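Long-range contacts in uncharacterized protein SAV2460 (PDB 2QNG), which is of unknown function but binds two calcium ions and belongs to the TerD family of calcium-binding beta-sandwich proteins: residues K28-V33 / L102-L107; K32-V37 / R138-Y143. All blocks are in the same frame, centred on the assembly; numbering follows the deposited sequence.

Contact 1. Residues K28-V33 / L102-L107; sequences KGIRKV and LELNRL
Val33 and Leu102 form an antiparallel hydrogen-bonded pair at the point where strand 33-40 begins and strand 98-102 ends. Val33 N donates a hydrogen bond to Leu102 O at 2.9 Å, and Leu102 N donates one to Val33 O at 2.8 Å, the latter almost straight. Beyond this pair the strand pairing stops but the backbone contact goes on: Glu103 centres an inverse gamma turn, a short 3-10 segment follows, and Asn105 N reaches back to Arg31 O at 2.9 Å. The side chains of Arg31 and Asn105 run side by side in the same direction, the methylene CD of Arg31 resting 3.8 Å from Asn105 OD1.

The apolar part lies on the inner side. Leu104 CD1 touches two methyls, 3.9 Å from Ile30 CG2 and 4.0 Å from Val33 CG2. Val33 holds CG1 opposite its backbone N (chi1 172°), where it meets Leu102 CD1, and leaves CG2 to Leu104. Phe165 of the second sheet packs on both Val33 and Leu104, so these methyls belong to the interior of the sandwich.

Charges occupy the outer side. The extended chains of Lys32 and Glu103 lie alongside one another, ending in a long salt bridge of 4.0 Å between Lys32 NZ and Glu103 OE2. Glu103 OE1 is bound more firmly, at 2.7 Å from Arg106 NH1 and in the guanidinium plane, while Tyr83 holds OE2 by a hydrogen bond. A glutamine here would probably deprive Arg106 and Lys32 of this countercharge and weaken the hold on the turn. These bonds suggest that the carboxylate of Glu103 mainly ties the turn to Arg106 and Tyr83 and adds little between the segments, which backbone bonds and buried methyls join.

Contact 2. Residues K32-V37 / R138-Y143; sequences KVELAV and RMREGY
Glu34 faces Arg140 as an antiparallel hydrogen-bonded pair, and its side chain illustrates how one carboxylate can serve two arginines of the neighbouring strand. Its CB lies 4.1 Å from Arg140 O, the same carbonyl that accepts the hydrogen bond of Glu34 N. With CG anti to the backbone N (chi1 -179°), the chain stretches out alongside Arg140 and brings CD to 3.5 Å from Arg140 NE. The tip then divides its work. OE1 accepts hydrogen bonds from both NE and NH2 of Arg140, each at 3.0 Å; the NH2 bond uses the syn lone pair, while NE comes from above the carboxylate plane, the two groups being turned 71° apart. OE2 accepts Arg138 NH2 at 3.2 Å, on its syn side, and a water links it to Arg138 NE.

Arg138 NH2 also lies 3.6 Å over the centre of the Arg140 guanidinium. On the inner face of the sheet Leu35 packs against selenomethionine Met139, both touching Val116 of the second sheet. The carboxylate draws the two guanidinium groups together and probably lets them lie one over the other, so that ionic bonds on the outer face and apolar packing on the inner reinforce the same strand pair.

Overall arrangement
Contacts 1 and 2 both involve strand 33-40, the middle strand of one five-stranded sheet: contact 1 lies at its start, on the side of strand 98-102, and contact 2 along its other edge, against strand 135-141. Their centres are 11 Å apart, and they share Lys32 and Val33. Glu141 ties them directly, its OE2 lying 2.8 Å from Arg31 N, probably as a hydrogen bond, and also accepting Lys32 N. The calcium sites lie toward the other end of the strand. Ala36 in contact 2 has its side chain about 11 Å from a bound calcium and about 7 Å from that of the calcium ligand Glu98, whereas in contact 1 the Leu102 side chain is about 11 Å from that of Glu98.

Contact 1. Residues K28-V33 / L102-L107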
ATOM      1  N   LYS A  28      -1.288   7.354 -17.826  1.00 27.18           N
ATOM      2  CA  LYS A  28      -2.435   6.409 -17.669  1.00 25.86           C
ATOM      3  C   LYS A  28      -3.770   7.138 -17.677  1.00 25.74           C
ATOM      4  O   LYS A  28      -4.766   6.587 -18.146  1.00 27.29           O
ATOM      5  CB  LYS A  28      -2.334   5.627 -16.358  1.00 26.22           C
ATOM      6  CG  LYS A  28      -1.315   4.498 -16.315  1.00 22.34           C
ATOM      7  CD  LYS A  28      -1.627   3.366 -17.256  1.00 26.32           C
ATOM      8  CE  LYS A  28      -2.502   2.304 -16.607  1.00 26.79           C
ATOM      9  NZ  LYS A  28      -3.329   1.604 -17.636  1.00 28.89           N
ATOM     10  N   GLY A  29      -3.788   8.357 -17.144  1.00 24.53           N
ATOM     11  CA  GLY A  29      -5.026   9.122 -16.955  1.00 22.54           C
ATOM     12  C   GLY A  29      -5.838   8.675 -15.741  1.00 20.71           C
ATOM     13  O   GLY A  29      -7.059   8.872 -15.677  1.00 21.99           O
ATOM     14  N   ILE A  30      -5.149   8.117 -14.757  1.00 18.46           N
ATOM     15  CA  ILE A  30      -5.783   7.548 -13.562  0.50 17.00           C
ATOM     16  C   ILE A  30      -6.344   8.679 -12.684  1.00 16.44           C
ATOM     17  O   ILE A  30      -5.620   9.625 -12.374  1.00 17.04           O
ATOM     18  CB  ILE A  30      -4.756   6.697 -12.750  0.50 16.97           C
ATOM     19  CG1 ILE A  30      -4.148   5.559 -13.598  0.50 17.18           C
ATOM     20  CG2 ILE A  30      -5.388   6.146 -11.479  0.50 16.58           C
ATOM     21  CD1 ILE A  30      -5.173   4.591 -14.224  0.50 18.32           C
ATOM     22  N   ARG A  31      -7.606   8.568 -12.250  1.00 14.29           N
ATOM     23  CA  ARG A  31      -8.228   9.614 -11.419  1.00 14.43           C
ATOM     24  C   ARG A  31      -8.473   9.199  -9.954  1.00 13.51           C
ATOM     25  O   ARG A  31      -8.399  10.020  -9.043  1.00 13.23           O
ATOM     26  CB  ARG A  31      -9.573  10.075 -12.012  1.00 14.52           C
ATOM     27  CG  ARG A  31      -9.583  10.509 -13.475  1.00 18.37           C
ATOM     28  CD  ARG A  31      -9.208  11.930 -13.622  1.00 17.44           C
ATOM     29  NE  ARG A  31      -9.175  12.346 -15.027  1.00 16.27           N
ATOM     30  CZ  ARG A  31     -10.212  12.830 -15.709  1.00 15.23           C
ATOM     31  NH1 ARG A  31     -11.403  12.983 -15.136  1.00 16.58           N
ATOM     32  NH2 ARG A  31     -10.041  13.176 -16.971  1.00 16.02           N
ATOM     33  N   LYS A  32      -8.817   7.937  -9.737  1.00 13.12           N
ATOM     34  CA  LYS A  32      -9.166   7.442  -8.407  1.00 13.27           C
ATOM     35  C   LYS A  32      -8.834   5.969  -8.388  1.00 13.00           C
ATOM     36  O   LYS A  32      -9.192   5.236  -9.321  1.00 15.38           O
ATOM     37  CB  LYS A  32     -10.656   7.615  -8.156  1.00 14.83           C
ATOM     38  CG  LYS A  32     -11.107   7.234  -6.765  1.00 15.57           C
ATOM     39  CD  LYS A  32     -12.553   7.607  -6.556  1.00 19.63           C
ATOM     40  CE  LYS A  32     -13.076   7.029  -5.267  1.00 22.28           C
ATOM     41  NZ  LYS A  32     -14.523   7.316  -5.080  1.00 26.41           N
ATOM     42  N   VAL A  33      -8.182   5.535  -7.313  1.00 10.13           N
ATOM     43  CA  VAL A  33      -7.691   4.156  -7.182  1.00 10.57           C
ATOM     44  C   VAL A  33      -8.219   3.581  -5.874  1.00  9.62           C
ATOM     45  O   VAL A  33      -8.291   4.279  -4.857  1.00  9.83           O
ATOM     46  CB  VAL A  33      -6.123   4.120  -7.168  1.00 12.50           C
ATOM     47  CG1 VAL A  33      -5.523   2.750  -6.843  1.00 14.50           C
ATOM     48  CG2 VAL A  33      -5.601   4.609  -8.495  1.00 15.76           C
ATOM     49  N   LEU A 102      -7.488   6.242  -3.042  1.00  7.67           N
ATOM     50  CA  LEU A 102      -6.601   7.348  -3.373  1.00  8.22           C
ATOM     51  C   LEU A 102      -7.250   8.190  -4.454  1.00  8.05           C
ATOM     52  O   LEU A 102      -7.353   7.763  -5.590  1.00  7.72           O
ATOM     53  CB  LEU A 102      -5.243   6.816  -3.845  1.00  8.73           C
ATOM     54  CG  LEU A 102      -4.592   5.861  -2.811  1.00 10.60           C
ATOM     55  CD1 LEU A 102      -4.848   4.388  -3.125  1.00 12.02           C
ATOM     56  CD2 LEU A 102      -3.113   6.120  -2.761  1.00 12.08           C
ATOM     57  N   GLU A 103      -7.735   9.366  -4.068  1.00  8.28           N
ATOM     58  CA  GLU A 103      -8.371  10.294  -5.005  1.00  9.01           C
ATOM     59  C   GLU A 103      -7.281  11.116  -5.667  1.00  8.54           C
ATOM     60  O   GLU A 103      -7.106  12.325  -5.388  1.00  9.79           O
ATOM     61  CB  GLU A 103      -9.456  11.142  -4.303  1.00  9.09           C
ATOM     62  CG  GLU A 103     -10.631  10.214  -3.924  1.00 10.90           C
ATOM     63  CD  GLU A 103     -11.796  10.820  -3.141  1.00 12.99           C
ATOM     64  OE1 GLU A 103     -11.738  11.962  -2.787  1.00 17.71           O
ATOM     65  OE2 GLU A 103     -12.763  10.082  -2.871  1.00 16.98           O
ATOM     66  N   LEU A 104      -6.553  10.465  -6.570  1.00  8.38           N
ATOM     67  CA  LEU A 104      -5.357  11.073  -7.142  1.00  8.64           C
ATOM     68  C   LEU A 104      -5.659  12.371  -7.883  1.00  9.01           C
ATOM     69  O   LEU A 104      -4.877  13.335  -7.840  1.00  9.71           O
ATOM     70  CB  LEU A 104      -4.683  10.097  -8.108  1.00  9.45           C
ATOM     71  CG  LEU A 104      -4.077   8.812  -7.507  1.00 10.18           C
ATOM     72  CD1 LEU A 104      -3.474   7.949  -8.572  1.00 12.63           C
ATOM     73  CD2 LEU A 104      -3.043   9.119  -6.434  1.00 12.76           C
ATOM     74  N   ASN A 105      -6.802  12.412  -8.572  1.00  8.97           N
ATOM     75  CA  ASN A 105      -7.195  13.641  -9.290  1.00  9.80           C
ATOM     76  C   ASN A 105      -7.213  14.867  -8.378  1.00  9.75           C
ATOM     77  O   ASN A 105      -6.930  15.986  -8.831  1.00 11.21           O
ATOM     78  CB  ASN A 105      -8.583  13.426  -9.920  1.00 10.73           C
ATOM     79  CG  ASN A 105      -9.073  14.628 -10.682  1.00 10.44           C
ATOM     80  OD1 ASN A 105      -8.433  15.065 -11.612  1.00 10.60           O
ATOM     81  ND2 ASN A 105     -10.233  15.145 -10.296  1.00 11.51           N
ATOM     82  N   ARG A 106      -7.622  14.652  -7.119  1.00 10.14           N
ATOM     83  CA  ARG A 106      -7.759  15.751  -6.178  1.00 11.63           C
ATOM     84  C   ARG A 106      -6.457  16.197  -5.519  1.00 11.83           C
ATOM     85  O   ARG A 106      -6.462  17.236  -4.831  1.00 12.58           O
ATOM     86  CB  ARG A 106      -8.772  15.403  -5.084  1.00 12.72           C
ATOM     87  CG  ARG A 106     -10.205  15.223  -5.589  1.00 15.09           C
ATOM     88  CD  ARG A 106     -11.133  14.830  -4.383  1.00 15.91           C
ATOM     89  NE  ARG A 106     -11.048  15.802  -3.278  1.00 20.88           N
ATOM     90  CZ  ARG A 106     -11.127  15.527  -1.970  1.00 17.40           C
ATOM     91  NH1 ARG A 106     -11.281  14.285  -1.500  1.00 16.62           N
ATOM     92  NH2 ARG A 106     -11.037  16.527  -1.102  1.00 19.65           N
ATOM     93  N   LEU A 107      -5.373  15.429  -5.673  1.00 12.27           N
ATOM     94  CA  LEU A 107      -4.096  15.838  -5.072  1.00 13.19           C
ATOM     95  C   LEU A 107      -3.585  17.135  -5.672  1.00 14.59           C
ATOM     96  O   LEU A 107      -3.574  17.310  -6.900  1.00 15.16           O
ATOM     97  CB  LEU A 107      -3.020  14.773  -5.263  1.00 13.39           C
ATOM     98  CG  LEU A 107      -3.048  13.622  -4.289  1.00 14.10           C
ATOM     99  CD1 LEU A 107      -2.076  12.532  -4.722  1.00 14.77           C
ATOM    100  CD2 LEU A 107      -2.700  14.085  -2.870  1.00 12.43           C
TER

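Contact 2. Residues K32-V37 / R138-Y143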
ATOM      1  N   LYS A  32      -8.817   7.937  -9.737  1.00 13.12           N
ATOM      2  CA  LYS A  32      -9.166   7.442  -8.407  1.00 13.27           C
ATOM      3  C   LYS A  32      -8.834   5.969  -8.388  1.00 13.00           C
ATOM      4  O   LYS A  32      -9.192   5.236  -9.321  1.00 15.38           O
ATOM      5  CB  LYS A  32     -10.656   7.615  -8.156  1.00 14.83           C
ATOM      6  CG  LYS A  32     -11.107   7.234  -6.765  1.00 15.57           C
ATOM      7  CD  LYS A  32     -12.553   7.607  -6.556  1.00 19.63           C
ATOM      8  CE  LYS A  32     -13.076   7.029  -5.267  1.00 22.28           C
ATOM      9  NZ  LYS A  32     -14.523   7.316  -5.080  1.00 26.41           N
ATOM     10  N   VAL A  33      -8.182   5.535  -7.313  1.00 10.13           N
ATOM     11  CA  VAL A  33      -7.691   4.156  -7.182  1.00 10.57           C
ATOM     12  C   VAL A  33      -8.219   3.581  -5.874  1.00  9.62           C
ATOM     13  O   VAL A  33      -8.291   4.279  -4.857  1.00  9.83           O
ATOM     14  CB  VAL A  33      -6.123   4.120  -7.168  1.00 12.50           C
ATOM     15  CG1 VAL A  33      -5.523   2.750  -6.843  1.00 14.50           C
ATOM     16  CG2 VAL A  33      -5.601   4.609  -8.495  1.00 15.76           C
ATOM     17  N   GLU A  34      -8.558   2.305  -5.915  1.00  9.43           N
ATOM     18  CA  GLU A  34      -8.841   1.558  -4.699  1.00 10.78           C
ATOM     19  C   GLU A  34      -7.811   0.453  -4.612  1.00  9.46           C
ATOM     20  O   GLU A  34      -7.628  -0.278  -5.575  1.00 10.86           O
ATOM     21  CB  GLU A  34     -10.247   0.969  -4.772  1.00 11.70           C
ATOM     22  CG  GLU A  34     -10.757   0.144  -3.570  1.00 16.51           C
ATOM     23  CD  GLU A  34     -11.837  -0.879  -4.014  1.00 17.51           C
ATOM     24  OE1 GLU A  34     -12.854  -0.382  -4.575  1.00 23.86           O
ATOM     25  OE2 GLU A  34     -11.630  -2.135  -3.859  1.00 22.79           O
ATOM     26  N   LEU A  35      -7.123   0.347  -3.476  1.00  8.46           N
ATOM     27  CA  LEU A  35      -6.225  -0.778  -3.242  1.00  8.85           C
ATOM     28  C   LEU A  35      -6.867  -1.646  -2.152  1.00  8.23           C
ATOM     29  O   LEU A  35      -7.143  -1.155  -1.069  1.00  8.26           O
ATOM     30  CB  LEU A  35      -4.856  -0.257  -2.781  1.00 10.30           C
ATOM     31  CG  LEU A  35      -3.857  -1.301  -2.277  1.00 12.03           C
ATOM     32  CD1 LEU A  35      -3.585  -2.507  -3.185  1.00 12.89           C
ATOM     33  CD2 LEU A  35      -2.543  -0.601  -1.961  1.00 13.25           C
ATOM     34  N   ALA A  36      -7.096  -2.926  -2.445  1.00  7.31           N
ATOM     35  CA  ALA A  36      -7.699  -3.825  -1.465  1.00  7.70           C
ATOM     36  C   ALA A  36      -6.749  -4.976  -1.173  1.00  7.75           C
ATOM     37  O   ALA A  36      -6.064  -5.440  -2.089  1.00  8.23           O
ATOM     38  CB  ALA A  36      -9.016  -4.360  -2.022  1.00  8.93           C
ATOM     39  N   VAL A  37      -6.714  -5.415   0.092  1.00  7.98           N
ATOM     40  CA  VAL A  37      -5.810  -6.492   0.513  1.00  8.36           C
ATOM     41  C   VAL A  37      -6.618  -7.478   1.340  1.00  8.44           C
ATOM     42  O   VAL A  37      -7.484  -7.075   2.122  1.00  7.87           O
ATOM     43  CB  VAL A  37      -4.613  -5.903   1.297  1.00  8.56           C
ATOM     44  CG1 VAL A  37      -3.675  -7.000   1.816  1.00  9.68           C
ATOM     45  CG2 VAL A  37      -3.850  -4.960   0.387  1.00 10.87           C
ATOM     46  N   ARG A 138      -5.694  -6.353  -4.812  1.00  8.83           N
ATOM     47  CA  ARG A 138      -6.305  -5.893  -6.058  1.00  9.97           C
ATOM     48  C   ARG A 138      -6.274  -4.381  -6.069  1.00 10.09           C
ATOM     49  O   ARG A 138      -6.624  -3.749  -5.085  1.00 11.02           O
ATOM     50  CB  ARG A 138      -7.770  -6.362  -6.162  1.00 10.43           C
ATOM     51  CG  ARG A 138      -8.461  -6.000  -7.484  1.00 11.69           C
ATOM     52  CD  ARG A 138      -9.960  -6.334  -7.420  1.00 13.39           C
ATOM     53  NE  ARG A 138     -10.669  -5.507  -6.430  1.00 16.24           N
ATOM     54  CZ  ARG A 138     -11.966  -5.654  -6.147  1.00 17.36           C
ATOM     55  NH1 ARG A 138     -12.659  -6.588  -6.770  1.00 18.43           N
ATOM     56  NH2 ARG A 138     -12.556  -4.878  -5.248  1.00 20.65           N
HETATM   57  N   MSE A 139      -5.899  -3.828  -7.201  1.00 10.36           N
HETATM   58  CA  MSE A 139      -5.985  -2.391  -7.385  0.50 11.95           C
HETATM   59  C   MSE A 139      -6.880  -2.116  -8.565  1.00 11.06           C
HETATM   60  O   MSE A 139      -6.760  -2.773  -9.592  1.00 11.44           O
HETATM   61  CB  MSE A 139      -4.622  -1.769  -7.625  0.50 12.96           C
HETATM   62  CG  MSE A 139      -3.984  -1.272  -6.371  0.50 14.58           C
HETATM   63 SE   MSE A 139      -2.250  -0.476  -6.663  0.50 20.07          SE
HETATM   64  CE  MSE A 139      -1.347  -2.090  -7.227  0.50 17.73           C
ATOM     65  N   ARG A 140      -7.784  -1.150  -8.385  1.00 10.29           N
ATOM     66  CA  ARG A 140      -8.633  -0.783  -9.498  0.50 11.48           C
ATOM     67  C   ARG A 140      -8.932   0.707  -9.552  1.00 11.70           C
ATOM     68  O   ARG A 140      -8.723   1.458  -8.584  1.00 12.00           O
ATOM     69  CB  ARG A 140      -9.919  -1.584  -9.483  0.50 12.71           C
ATOM     70  CG  ARG A 140     -10.768  -1.270  -8.307  0.50 13.62           C
ATOM     71  CD  ARG A 140     -12.021  -2.084  -8.352  0.50 15.06           C
ATOM     72  NE  ARG A 140     -12.935  -1.695  -7.289  0.50 15.73           N
ATOM     73  CZ  ARG A 140     -14.158  -2.201  -7.149  0.50 17.10           C
ATOM     74  NH1 ARG A 140     -14.600  -3.127  -7.997  0.50 18.60           N
ATOM     75  NH2 ARG A 140     -14.931  -1.785  -6.159  0.50 19.29           N
ATOM     76  N   GLU A 141      -9.322   1.120 -10.755  1.00 11.53           N
ATOM     77  CA  GLU A 141      -9.836   2.458 -10.974  1.00 14.06           C
ATOM     78  C   GLU A 141     -11.280   2.305 -11.367  1.00 14.74           C
ATOM     79  O   GLU A 141     -11.569   1.733 -12.420  1.00 14.55           O
ATOM     80  CB  GLU A 141      -9.141   3.215 -12.076  1.00 15.65           C
ATOM     81  CG  GLU A 141      -9.988   4.491 -12.296  1.00 18.87           C
ATOM     82  CD  GLU A 141      -9.316   5.580 -13.009  1.00 21.93           C
ATOM     83  OE1 GLU A 141      -8.558   5.283 -13.955  1.00 25.55           O
ATOM     84  OE2 GLU A 141      -9.622   6.726 -12.624  1.00 21.63           O
ATOM     85  N   GLY A 142     -12.195   2.789 -10.536  1.00 15.48           N
ATOM     86  CA  GLY A 142     -13.598   2.470 -10.758  1.00 16.19           C
ATOM     87  C   GLY A 142     -13.752   0.958 -10.747  1.00 15.51           C
ATOM     88  O   GLY A 142     -13.355   0.272  -9.801  1.00 16.84           O
ATOM     89  N   TYR A 143     -14.251   0.418 -11.852  1.00 15.15           N
ATOM     90  CA  TYR A 143     -14.422  -1.011 -11.981  1.00 14.68           C
ATOM     91  C   TYR A 143     -13.302  -1.663 -12.797  1.00 13.49           C
ATOM     92  O   TYR A 143     -13.324  -2.866 -13.032  1.00 14.50           O
ATOM     93  CB  TYR A 143     -15.763  -1.324 -12.627  1.00 15.97           C
ATOM     94  CG  TYR A 143     -16.992  -0.899 -11.839  1.00 17.37           C
ATOM     95  CD1 TYR A 143     -17.030  -0.982 -10.444  1.00 18.55           C
ATOM     96  CD2 TYR A 143     -18.127  -0.447 -12.502  1.00 18.02           C
ATOM     97  CE1 TYR A 143     -18.172  -0.621  -9.739  1.00 19.53           C
ATOM     98  CE2 TYR A 143     -19.281  -0.080 -11.799  1.00 20.02           C
ATOM     99  CZ  TYR A 143     -19.291  -0.167 -10.414  1.00 19.75           C
ATOM    100  OH  TYR A 143     -20.436   0.209  -9.719  1.00 21.89           O
TER
HETATM  101  O   HOH W   1     -11.820   3.896  -7.827  1.00 22.69           O
HETATM  102  O   HOH W   2      -9.487  -3.038  -5.487  1.00 15.61           O
HETATM  103  O   HOH W   3     -13.089   0.972  -7.280  1.00 25.52           O